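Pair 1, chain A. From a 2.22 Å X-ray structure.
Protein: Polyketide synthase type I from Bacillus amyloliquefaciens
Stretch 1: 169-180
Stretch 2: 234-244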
# COMPACT_ATOMS: atom_id res chain seq x y z
N GLN A 169 -23.86 10.29 0.72
CA GLN A 169 -24.60 10.33 -0.56
C GLN A 169 -24.18 9.46 -1.69
O GLN A 169 -24.53 9.69 -2.81
CB GLN A 169 -24.98 11.77 -0.90
CG GLN A 169 -26.02 12.36 0.02
CD GLN A 169 -26.16 13.85 -0.08
OE1 GLN A 169 -25.82 14.43 -1.07
NE2 GLN A 169 -26.68 14.47 0.93
N ASP A 170 -23.43 8.44 -1.39
CA ASP A 170 -22.98 7.55 -2.36
C ASP A 170 -21.80 8.11 -3.17
O ASP A 170 -21.45 7.56 -4.16
CB ASP A 170 -23.99 6.92 -3.28
CG ASP A 170 -24.64 7.93 -4.13
OD1 ASP A 170 -24.20 9.10 -4.14
OD2 ASP A 170 -25.61 7.58 -4.80
N LYS A 171 -21.22 9.23 -2.71
CA LYS A 171 -20.42 10.04 -3.62
C LYS A 171 -19.06 10.11 -2.91
O LYS A 171 -18.06 10.23 -3.53
CB LYS A 171 -21.00 11.38 -3.78
CG LYS A 171 -21.96 11.52 -4.93
CD LYS A 171 -22.13 12.96 -5.36
CE LYS A 171 -23.57 13.34 -5.54
NZ LYS A 171 -23.84 14.80 -5.51
N GLU A 172 -19.05 10.09 -1.59
CA GLU A 172 -17.79 10.19 -0.89
C GLU A 172 -17.63 9.15 0.19
O GLU A 172 -18.55 8.66 0.70
CB GLU A 172 -17.62 11.55 -0.25
CG GLU A 172 -17.62 12.73 -1.21
CD GLU A 172 -17.81 14.06 -0.52
OE1 GLU A 172 -16.93 14.56 0.14
OE2 GLU A 172 -18.88 14.62 -0.63
N GLU A 173 -16.40 8.84 0.51
CA GLU A 173 -16.08 7.89 1.53
C GLU A 173 -14.97 8.35 2.47
O GLU A 173 -14.06 9.02 2.09
CB GLU A 173 -15.71 6.58 0.88
CG GLU A 173 -15.30 5.47 1.79
CD GLU A 173 -14.84 4.25 1.05
OE1 GLU A 173 -13.68 3.87 1.19
OE2 GLU A 173 -15.61 3.66 0.34
N LEU A 174 -15.09 7.94 3.73
CA LEU A 174 -14.11 8.28 4.75
C LEU A 174 -13.85 7.05 5.63
O LEU A 174 -14.78 6.49 6.21
CB LEU A 174 -14.60 9.44 5.61
CG LEU A 174 -13.56 10.12 6.50
CD1 LEU A 174 -12.23 10.25 5.77
CD2 LEU A 174 -14.06 11.49 6.96
N MET A 175 -12.59 6.64 5.72
CA MET A 175 -12.24 5.47 6.51
C MET A 175 -11.41 5.81 7.75
O MET A 175 -10.25 6.20 7.65
CB MET A 175 -11.49 4.45 5.65
CG MET A 175 -12.37 3.70 4.66
SD MET A 175 -11.47 2.43 3.75
CE MET A 175 -10.17 3.41 3.00
N GLU A 176 -12.02 5.64 8.92
CA GLU A 176 -11.36 5.90 10.16
C GLU A 176 -10.57 4.68 10.50
O GLU A 176 -11.10 3.64 10.72
CB GLU A 176 -12.38 6.23 11.25
CG GLU A 176 -11.74 6.74 12.51
CD GLU A 176 -12.73 7.03 13.58
OE1 GLU A 176 -13.60 6.22 13.78
OE2 GLU A 176 -12.65 8.06 14.22
N LEU A 177 -9.26 4.81 10.50
CA LEU A 177 -8.40 3.69 10.71
C LEU A 177 -7.48 3.85 11.89
O LEU A 177 -6.88 4.86 12.06
CB LEU A 177 -7.60 3.46 9.44
CG LEU A 177 -8.43 3.17 8.21
CD1 LEU A 177 -7.72 3.48 6.94
CD2 LEU A 177 -8.80 1.73 8.24
N THR A 178 -7.36 2.81 12.70
CA THR A 178 -6.44 2.76 13.81
C THR A 178 -5.70 1.44 13.86
O THR A 178 -6.24 0.42 13.61
CB THR A 178 -7.12 3.02 15.15
OG1 THR A 178 -7.72 4.29 15.13
CG2 THR A 178 -6.16 3.06 16.21
N LEU A 179 -4.44 1.47 14.24
CA LEU A 179 -3.69 0.27 14.37
C LEU A 179 -4.05 -0.55 15.59
O LEU A 179 -4.61 -0.05 16.51
CB LEU A 179 -2.22 0.57 14.38
CG LEU A 179 -1.71 1.56 13.36
CD1 LEU A 179 -0.31 1.90 13.76
CD2 LEU A 179 -1.74 0.99 11.98
N SER A 180 -3.74 -1.82 15.58
CA SER A 180 -3.72 -2.61 16.78
C SER A 180 -2.58 -2.16 17.67
O SER A 180 -1.67 -1.57 17.20
CB SER A 180 -3.52 -4.08 16.42
OG SER A 180 -2.25 -4.32 15.89
N PRO A 234 -0.39 9.83 12.33
CA PRO A 234 -0.69 9.78 13.75
C PRO A 234 -1.34 8.47 14.11
O PRO A 234 -1.35 7.63 13.27
CB PRO A 234 -1.67 10.90 13.92
CG PRO A 234 -2.32 10.98 12.62
CD PRO A 234 -1.24 10.77 11.64
N LYS A 235 -1.85 8.32 15.31
CA LYS A 235 -2.46 7.10 15.74
C LYS A 235 -3.68 6.72 14.93
O LYS A 235 -3.88 5.59 14.65
CB LYS A 235 -2.81 7.20 17.19
CG LYS A 235 -1.65 7.00 18.12
CD LYS A 235 -2.05 7.11 19.56
CE LYS A 235 -0.83 7.09 20.45
NZ LYS A 235 -1.06 7.52 21.85
N THR A 236 -4.51 7.67 14.59
CA THR A 236 -5.64 7.38 13.75
C THR A 236 -5.59 8.24 12.52
O THR A 236 -5.36 9.39 12.61
CB THR A 236 -6.98 7.68 14.45
OG1 THR A 236 -7.09 6.97 15.67
CG2 THR A 236 -8.15 7.37 13.57
N ILE A 237 -5.82 7.66 11.36
CA ILE A 237 -5.94 8.41 10.13
C ILE A 237 -7.31 8.35 9.48
O ILE A 237 -8.14 7.54 9.81
CB ILE A 237 -4.92 8.01 9.09
CG1 ILE A 237 -5.15 6.58 8.65
CG2 ILE A 237 -3.52 8.22 9.59
CD1 ILE A 237 -4.43 6.17 7.42
N TYR A 238 -7.53 9.22 8.53
CA TYR A 238 -8.79 9.32 7.85
C TYR A 238 -8.59 9.36 6.38
O TYR A 238 -8.25 10.36 5.86
CB TYR A 238 -9.56 10.54 8.34
CG TYR A 238 -9.80 10.54 9.81
CD1 TYR A 238 -8.84 10.92 10.69
CD2 TYR A 238 -10.98 10.14 10.30
CE1 TYR A 238 -9.06 10.88 12.01
CE2 TYR A 238 -11.21 10.10 11.62
CZ TYR A 238 -10.26 10.49 12.46
OH TYR A 238 -10.53 10.43 13.75
N THR A 239 -8.81 8.23 5.75
CA THR A 239 -8.66 8.07 4.35
C THR A 239 -9.91 8.51 3.58
O THR A 239 -10.91 7.88 3.61
CB THR A 239 -8.23 6.63 4.02
OG1 THR A 239 -6.97 6.36 4.62
CG2 THR A 239 -8.13 6.45 2.55
N TYR A 240 -9.82 9.60 2.87
CA TYR A 240 -10.89 10.11 2.13
C TYR A 240 -10.80 9.72 0.66
O TYR A 240 -9.75 9.75 0.09
CB TYR A 240 -10.91 11.60 2.27
CG TYR A 240 -11.83 12.29 1.35
CD1 TYR A 240 -13.13 12.51 1.70
CD2 TYR A 240 -11.42 12.75 0.15
CE1 TYR A 240 -13.99 13.12 0.87
CE2 TYR A 240 -12.28 13.38 -0.69
CZ TYR A 240 -13.57 13.56 -0.31
OH TYR A 240 -14.43 14.15 -1.10
N SER A 241 -11.91 9.39 0.06
CA SER A 241 -11.99 8.99 -1.32
C SER A 241 -13.31 9.47 -1.97
O SER A 241 -14.33 9.48 -1.36
CB SER A 241 -11.80 7.50 -1.38
OG SER A 241 -12.05 6.93 -2.59
N ALA A 242 -13.24 9.93 -3.21
CA ALA A 242 -14.40 10.42 -3.91
C ALA A 242 -14.78 9.67 -5.16
O ALA A 242 -13.97 9.26 -5.93
CB ALA A 242 -14.25 11.88 -4.22
N LYS A 243 -16.06 9.52 -5.35
CA LYS A 243 -16.60 8.83 -6.49
C LYS A 243 -16.21 9.43 -7.82
O LYS A 243 -15.84 8.72 -8.68
CB LYS A 243 -18.10 8.63 -6.37
CG LYS A 243 -18.61 7.57 -7.30
CD LYS A 243 -19.85 6.86 -6.83
CE LYS A 243 -20.84 6.74 -7.95
NZ LYS A 243 -20.97 8.03 -8.69
N ASN A 244 -16.22 10.74 -7.91
CA ASN A 244 -15.80 11.45 -9.10
C ASN A 244 -14.37 11.25 -9.56
O ASN A 244 -14.07 11.46 -10.69
CB ASN A 244 -16.16 12.95 -9.03
CG ASN A 244 -15.13 13.77 -8.34
OD1 ASN A 244 -14.45 13.32 -7.47
ND2 ASN A 244 -15.04 15.00 -8.73

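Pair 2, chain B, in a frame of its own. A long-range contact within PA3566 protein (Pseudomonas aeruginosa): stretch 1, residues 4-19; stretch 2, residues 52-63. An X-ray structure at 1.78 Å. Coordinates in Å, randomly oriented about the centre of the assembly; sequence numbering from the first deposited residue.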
# COMPACT_ATOMS: atom_id res chain seq x y z
N SER B 4 -7.64 13.27 16.44
CA SER B 4 -8.20 13.93 15.25
C SER B 4 -7.20 13.92 14.08
O SER B 4 -7.56 14.25 12.95
CB SER B 4 -8.60 15.37 15.57
OG SER B 4 -7.46 16.12 16.05
N THR B 5 -5.95 13.56 14.35
CA THR B 5 -4.95 13.50 13.30
C THR B 5 -5.16 12.21 12.53
O THR B 5 -5.27 11.14 13.13
CB THR B 5 -3.55 13.51 13.91
OG1 THR B 5 -3.47 14.64 14.78
CG2 THR B 5 -2.44 13.60 12.84
N PRO B 6 -5.19 12.29 11.19
CA PRO B 6 -5.21 11.02 10.46
C PRO B 6 -4.03 10.09 10.79
O PRO B 6 -2.92 10.54 11.13
CB PRO B 6 -5.08 11.46 9.00
CG PRO B 6 -5.40 12.83 8.97
CD PRO B 6 -5.05 13.43 10.28
N LEU B 7 -4.28 8.79 10.65
CA LEU B 7 -3.25 7.77 10.68
C LEU B 7 -2.49 7.75 9.35
O LEU B 7 -3.11 7.53 8.30
CB LEU B 7 -3.88 6.39 10.83
CG LEU B 7 -2.93 5.17 10.80
CD1 LEU B 7 -1.87 5.22 11.87
CD2 LEU B 7 -3.85 3.94 11.00
N THR B 8 -1.20 7.98 9.38
CA THR B 8 -0.38 7.81 8.18
C THR B 8 0.21 6.39 8.22
O THR B 8 0.60 5.89 9.30
CB THR B 8 0.72 8.91 8.07
OG1 THR B 8 0.12 10.22 7.92
CG2 THR B 8 1.70 8.64 6.88
N LEU B 9 0.22 5.73 7.07
CA LEU B 9 0.83 4.40 6.93
C LEU B 9 1.80 4.51 5.79
O LEU B 9 1.47 5.10 4.78
CB LEU B 9 -0.24 3.34 6.63
CG LEU B 9 -0.60 2.30 7.64
CD1 LEU B 9 -1.43 2.94 8.74
CD2 LEU B 9 -1.41 1.14 7.04
N ILE B 10 3.00 3.97 5.96
CA ILE B 10 3.94 3.84 4.85
C ILE B 10 4.25 2.35 4.76
O ILE B 10 4.71 1.74 5.73
CB ILE B 10 5.24 4.64 5.08
CG1 ILE B 10 4.97 6.14 5.30
CG2 ILE B 10 6.23 4.41 3.91
CD1 ILE B 10 6.16 6.82 5.96
N ALA B 11 3.95 1.78 3.60
CA ALA B 11 4.18 0.36 3.35
C ALA B 11 5.36 0.33 2.40
O ALA B 11 5.29 0.95 1.36
CB ALA B 11 2.95 -0.28 2.70
N THR B 12 6.46 -0.29 2.80
CA THR B 12 7.63 -0.47 1.95
C THR B 12 7.60 -1.93 1.49
O THR B 12 7.68 -2.87 2.31
CB THR B 12 8.92 -0.14 2.66
OG1 THR B 12 8.90 1.20 3.19
CG2 THR B 12 10.07 -0.22 1.69
N ILE B 13 7.38 -2.12 0.19
CA ILE B 13 7.19 -3.42 -0.39
C ILE B 13 8.38 -3.72 -1.32
O ILE B 13 8.68 -2.92 -2.20
CB ILE B 13 5.87 -3.48 -1.13
CG1 ILE B 13 4.76 -3.01 -0.19
CG2 ILE B 13 5.60 -4.90 -1.59
CD1 ILE B 13 3.36 -3.44 -0.54
N THR B 14 9.02 -4.86 -1.11
CA THR B 14 10.22 -5.26 -1.88
C THR B 14 9.85 -6.49 -2.69
O THR B 14 9.46 -7.53 -2.11
CB THR B 14 11.42 -5.63 -0.98
OG1 THR B 14 11.67 -4.59 -0.01
CG2 THR B 14 12.64 -5.81 -1.81
N ALA B 15 9.96 -6.38 -4.02
CA ALA B 15 9.70 -7.52 -4.90
C ALA B 15 10.85 -8.53 -4.85
O ALA B 15 12.02 -8.15 -4.68
CB ALA B 15 9.49 -7.05 -6.31
N ALA B 16 10.53 -9.80 -5.02
CA ALA B 16 11.52 -10.81 -5.18
C ALA B 16 12.37 -10.45 -6.41
O ALA B 16 11.82 -9.91 -7.38
CB ALA B 16 10.86 -12.16 -5.43
N PRO B 17 13.66 -10.73 -6.37
CA PRO B 17 14.53 -10.45 -7.53
C PRO B 17 13.95 -10.91 -8.89
O PRO B 17 13.53 -12.08 -9.06
CB PRO B 17 15.80 -11.23 -7.22
CG PRO B 17 15.85 -11.27 -5.73
CD PRO B 17 14.42 -11.32 -5.25
N GLY B 18 13.96 -10.01 -9.87
CA GLY B 18 13.41 -10.31 -11.18
C GLY B 18 11.93 -10.02 -11.34
O GLY B 18 11.46 -10.03 -12.45
N HIS B 19 11.20 -9.81 -10.23
CA HIS B 19 9.73 -9.63 -10.25
C HIS B 19 9.20 -8.21 -10.03
O HIS B 19 8.02 -8.07 -9.73
CB HIS B 19 9.10 -10.60 -9.26
CG HIS B 19 9.34 -12.03 -9.60
ND1 HIS B 19 8.56 -12.73 -10.49
CD2 HIS B 19 10.36 -12.86 -9.27
CE1 HIS B 19 9.03 -13.95 -10.63
NE2 HIS B 19 10.12 -14.07 -9.89
N SER B 52 14.77 -0.86 -8.41
CA SER B 52 13.46 -1.03 -9.05
C SER B 52 12.52 -1.98 -8.27
O SER B 52 11.32 -1.92 -8.42
CB SER B 52 13.68 -1.60 -10.46
OG SER B 52 14.29 -2.88 -10.34
N HIS B 53 13.09 -2.85 -7.44
CA HIS B 53 12.33 -3.79 -6.62
C HIS B 53 11.64 -3.21 -5.40
O HIS B 53 10.87 -3.94 -4.76
CB HIS B 53 13.26 -4.89 -6.17
CG HIS B 53 13.87 -5.65 -7.31
ND1 HIS B 53 13.27 -6.75 -7.87
CD2 HIS B 53 15.00 -5.43 -8.01
CE1 HIS B 53 14.01 -7.18 -8.88
NE2 HIS B 53 15.07 -6.40 -8.99
N LEU B 54 11.89 -1.93 -5.10
CA LEU B 54 11.36 -1.28 -3.89
C LEU B 54 10.30 -0.26 -4.24
O LEU B 54 10.51 0.61 -5.09
CB LEU B 54 12.44 -0.55 -3.14
CG LEU B 54 13.17 -1.34 -2.07
CD1 LEU B 54 14.41 -0.59 -1.66
CD2 LEU B 54 12.18 -1.54 -0.90
N PHE B 55 9.15 -0.43 -3.61
CA PHE B 55 7.96 0.40 -3.79
C PHE B 55 7.48 0.86 -2.43
O PHE B 55 7.74 0.19 -1.43
CB PHE B 55 6.82 -0.37 -4.43
CG PHE B 55 7.17 -0.96 -5.77
CD1 PHE B 55 7.79 -2.19 -5.87
CD2 PHE B 55 6.97 -0.24 -6.91
CE1 PHE B 55 8.16 -2.67 -7.13
CE2 PHE B 55 7.31 -0.71 -8.08
CZ PHE B 55 7.92 -1.95 -8.18
N TYR B 56 6.78 1.99 -2.44
CA TYR B 56 6.31 2.62 -1.20
C TYR B 56 4.90 3.06 -1.41
O TYR B 56 4.64 3.80 -2.37
CB TYR B 56 7.14 3.87 -0.86
CG TYR B 56 8.62 3.63 -0.78
CD1 TYR B 56 9.42 3.69 -1.94
CD2 TYR B 56 9.24 3.31 0.41
CE1 TYR B 56 10.81 3.48 -1.89
CE2 TYR B 56 10.63 3.10 0.47
CZ TYR B 56 11.40 3.17 -0.70
OH TYR B 56 12.77 2.96 -0.66
N MSE B 57 3.98 2.61 -0.54
CA MSE B 57 2.63 3.17 -0.57
C MSE B 57 2.56 4.14 0.62
O MSE B 57 2.84 3.73 1.74
CB MSE B 57 1.55 2.08 -0.43
CG MSE B 57 0.19 2.48 -0.86
SE MSE B 57 0.14 2.53 -2.84
CE MSE B 57 -0.01 0.48 -3.22
N ILE B 58 2.22 5.39 0.36
CA ILE B 58 2.00 6.40 1.40
C ILE B 58 0.50 6.57 1.47
O ILE B 58 -0.16 6.96 0.49
CB ILE B 58 2.72 7.74 1.16
CG1 ILE B 58 4.26 7.54 0.96
CG2 ILE B 58 2.43 8.73 2.33
CD1 ILE B 58 4.98 8.78 0.59
N GLU B 59 -0.05 6.31 2.65
CA GLU B 59 -1.49 6.28 2.86
C GLU B 59 -1.84 7.15 4.08
O GLU B 59 -1.06 7.19 5.03
CB GLU B 59 -1.95 4.85 3.14
CG GLU B 59 -1.49 3.78 2.17
CD GLU B 59 -1.90 2.40 2.55
OE1 GLU B 59 -2.85 2.25 3.37
OE2 GLU B 59 -1.29 1.43 2.02
N GLN B 60 -2.99 7.81 4.04
CA GLN B 60 -3.56 8.47 5.22
C GLN B 60 -5.01 8.00 5.36
O GLN B 60 -5.79 7.97 4.38
CB GLN B 60 -3.50 9.99 5.10
CG GLN B 60 -2.11 10.60 5.12
CD GLN B 60 -2.18 12.09 5.12
OE1 GLN B 60 -2.68 12.68 6.08
NE2 GLN B 60 -1.78 12.71 4.01
N TRP B 61 -5.40 7.70 6.58
CA TRP B 61 -6.73 7.17 6.83
C TRP B 61 -7.31 7.98 7.96
O TRP B 61 -6.60 8.32 8.90
CB TRP B 61 -6.61 5.69 7.23
CG TRP B 61 -6.22 4.80 6.10
CD1 TRP B 61 -4.99 4.28 5.86
CD2 TRP B 61 -7.06 4.37 5.05
NE1 TRP B 61 -5.01 3.55 4.67
CE2 TRP B 61 -6.28 3.60 4.16
CE3 TRP B 61 -8.42 4.57 4.76
CZ2 TRP B 61 -6.82 2.99 3.04
CZ3 TRP B 61 -8.94 3.99 3.60
CH2 TRP B 61 -8.15 3.21 2.77
N ARG B 62 -8.59 8.31 7.88
CA ARG B 62 -9.22 9.13 8.92
C ARG B 62 -9.07 8.50 10.31
O ARG B 62 -8.84 9.20 11.29
CB ARG B 62 -10.71 9.34 8.56
CG ARG B 62 -11.25 10.70 8.85
CD ARG B 62 -12.75 10.80 8.48
NE ARG B 62 -13.16 11.30 7.16
CZ ARG B 62 -13.01 12.56 6.73
NH1 ARG B 62 -12.32 13.44 7.46
NH2 ARG B 62 -13.53 12.96 5.56
N ASP B 63 -9.22 7.20 10.42
CA ASP B 63 -9.12 6.51 11.69
C ASP B 63 -8.85 5.04 11.44
O ASP B 63 -8.82 4.60 10.28
CB ASP B 63 -10.39 6.70 12.50
CG ASP B 63 -11.69 6.45 11.71
OD1 ASP B 63 -11.69 5.75 10.67
OD2 ASP B 63 -12.75 6.94 12.17
O HOH W 1 -8.61 11.87 11.28

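Both pairs are two antiparallel strands lying side by side, with an angle of 163° between their N-to-C directions. The strand axes come within 4.5 Å in pair 1 and 4.6 Å in pair 2. Fourteen central residues superpose with an RMSD of 0.4 Å. In this overlay E172(A) to T178(A) fall on T8(B) to T14(B), and T236(A) to A242(A) fall on L54(B) to Q60(B).

The register is the same. The hydrogen-bonded pairs E173(A)-S241(A), M175(A)-T239(A) and L177(A)-I237(A) match L9(B)-E59(B), A11(B)-M57(B) and I13(B)-F55(B). Each is closed by two backbone bonds. At the centre of pair 1, M175(A) N donates to T239(A) O at 3.0 Å and T239(A) N to M175(A) O at 3.1 Å. At the matching place in pair 2, A11(B) N donates to M57(B) O at 2.9 Å and M57(B) N to A11(B) O at 2.8 Å. Because these bonds use only main-chain atoms, the ladder can carry different side chains.

On the face with L174(A) and Y238(A), pair 1 uses polar bonds across the strands. Y240(A) OH donates to E172(A) OE1 at 2.8 Å, and the carboxylate oxygen lies at the edge of the ring. Y238(A) OH donates to E176(A) OE2 at 3.2 Å. The first bond is diagonal, because E172(A) pairs with A242(A) in the register; the second joins directly paired residues. L174(A) CD1 touches both tyrosines near the backbone, 3.7 Å from Y238(A) CB and 4.0 Å from Y240(A) CB.

Pair 2 has shorter groups at several of these positions. T8(B) matches E172(A), T12(B) matches E176(A), and I58(B) matches Y240(A). No side-chain hydrogen bond crosses the strands here. Both pairs have a tyrosine at one matching position: Y56(B) and Y238(A), with side-chain centres 0.8 Å apart. Y56(B) CD2 lies 3.5 Å from T12(B) OG1, a contact and not a hydrogen bond. T12(B) CG2 also meets L54(B) CD2 at 3.6 Å.

T178(A) and T14(B) match, with side-chain centres 1.1 Å apart, but their partners differ. T178(A) OG1 and T236(A) OG1 share a hydrogen bond of 2.8 Å. L54(B) stands at the position of T236(A), so T14(B) OG1 meets a methyl carbon, L54(B) CD2, at 3.2 Å.

On the other face, M175(A) CE reaches T239(A) CG2 at 3.7 Å. Pair 2 reverses the sizes: A11(B) faces selenomethionine M57(B), their CB atoms 4.2 Å apart. L177(A) and I13(B) occupy nearly the same space. L177(A) CB packs on I237(A) CG1 at 4.0 Å, whereas the F55(B) ring presents its edge to I13(B) O. E59(B) matches S241(A), and its OE1 accepts a bond from W61(B) NE1 at 2.8 Å within its own stretch.

The ends fit less closely. K243(A) and W61(B) match to 1.5 Å at CA, but their side-chain centres are 7.3 Å apart. In pair 2 the edge of the H53(B) ring meets G18(B) N, with H53(B) CE1 3.0 Å from that atom.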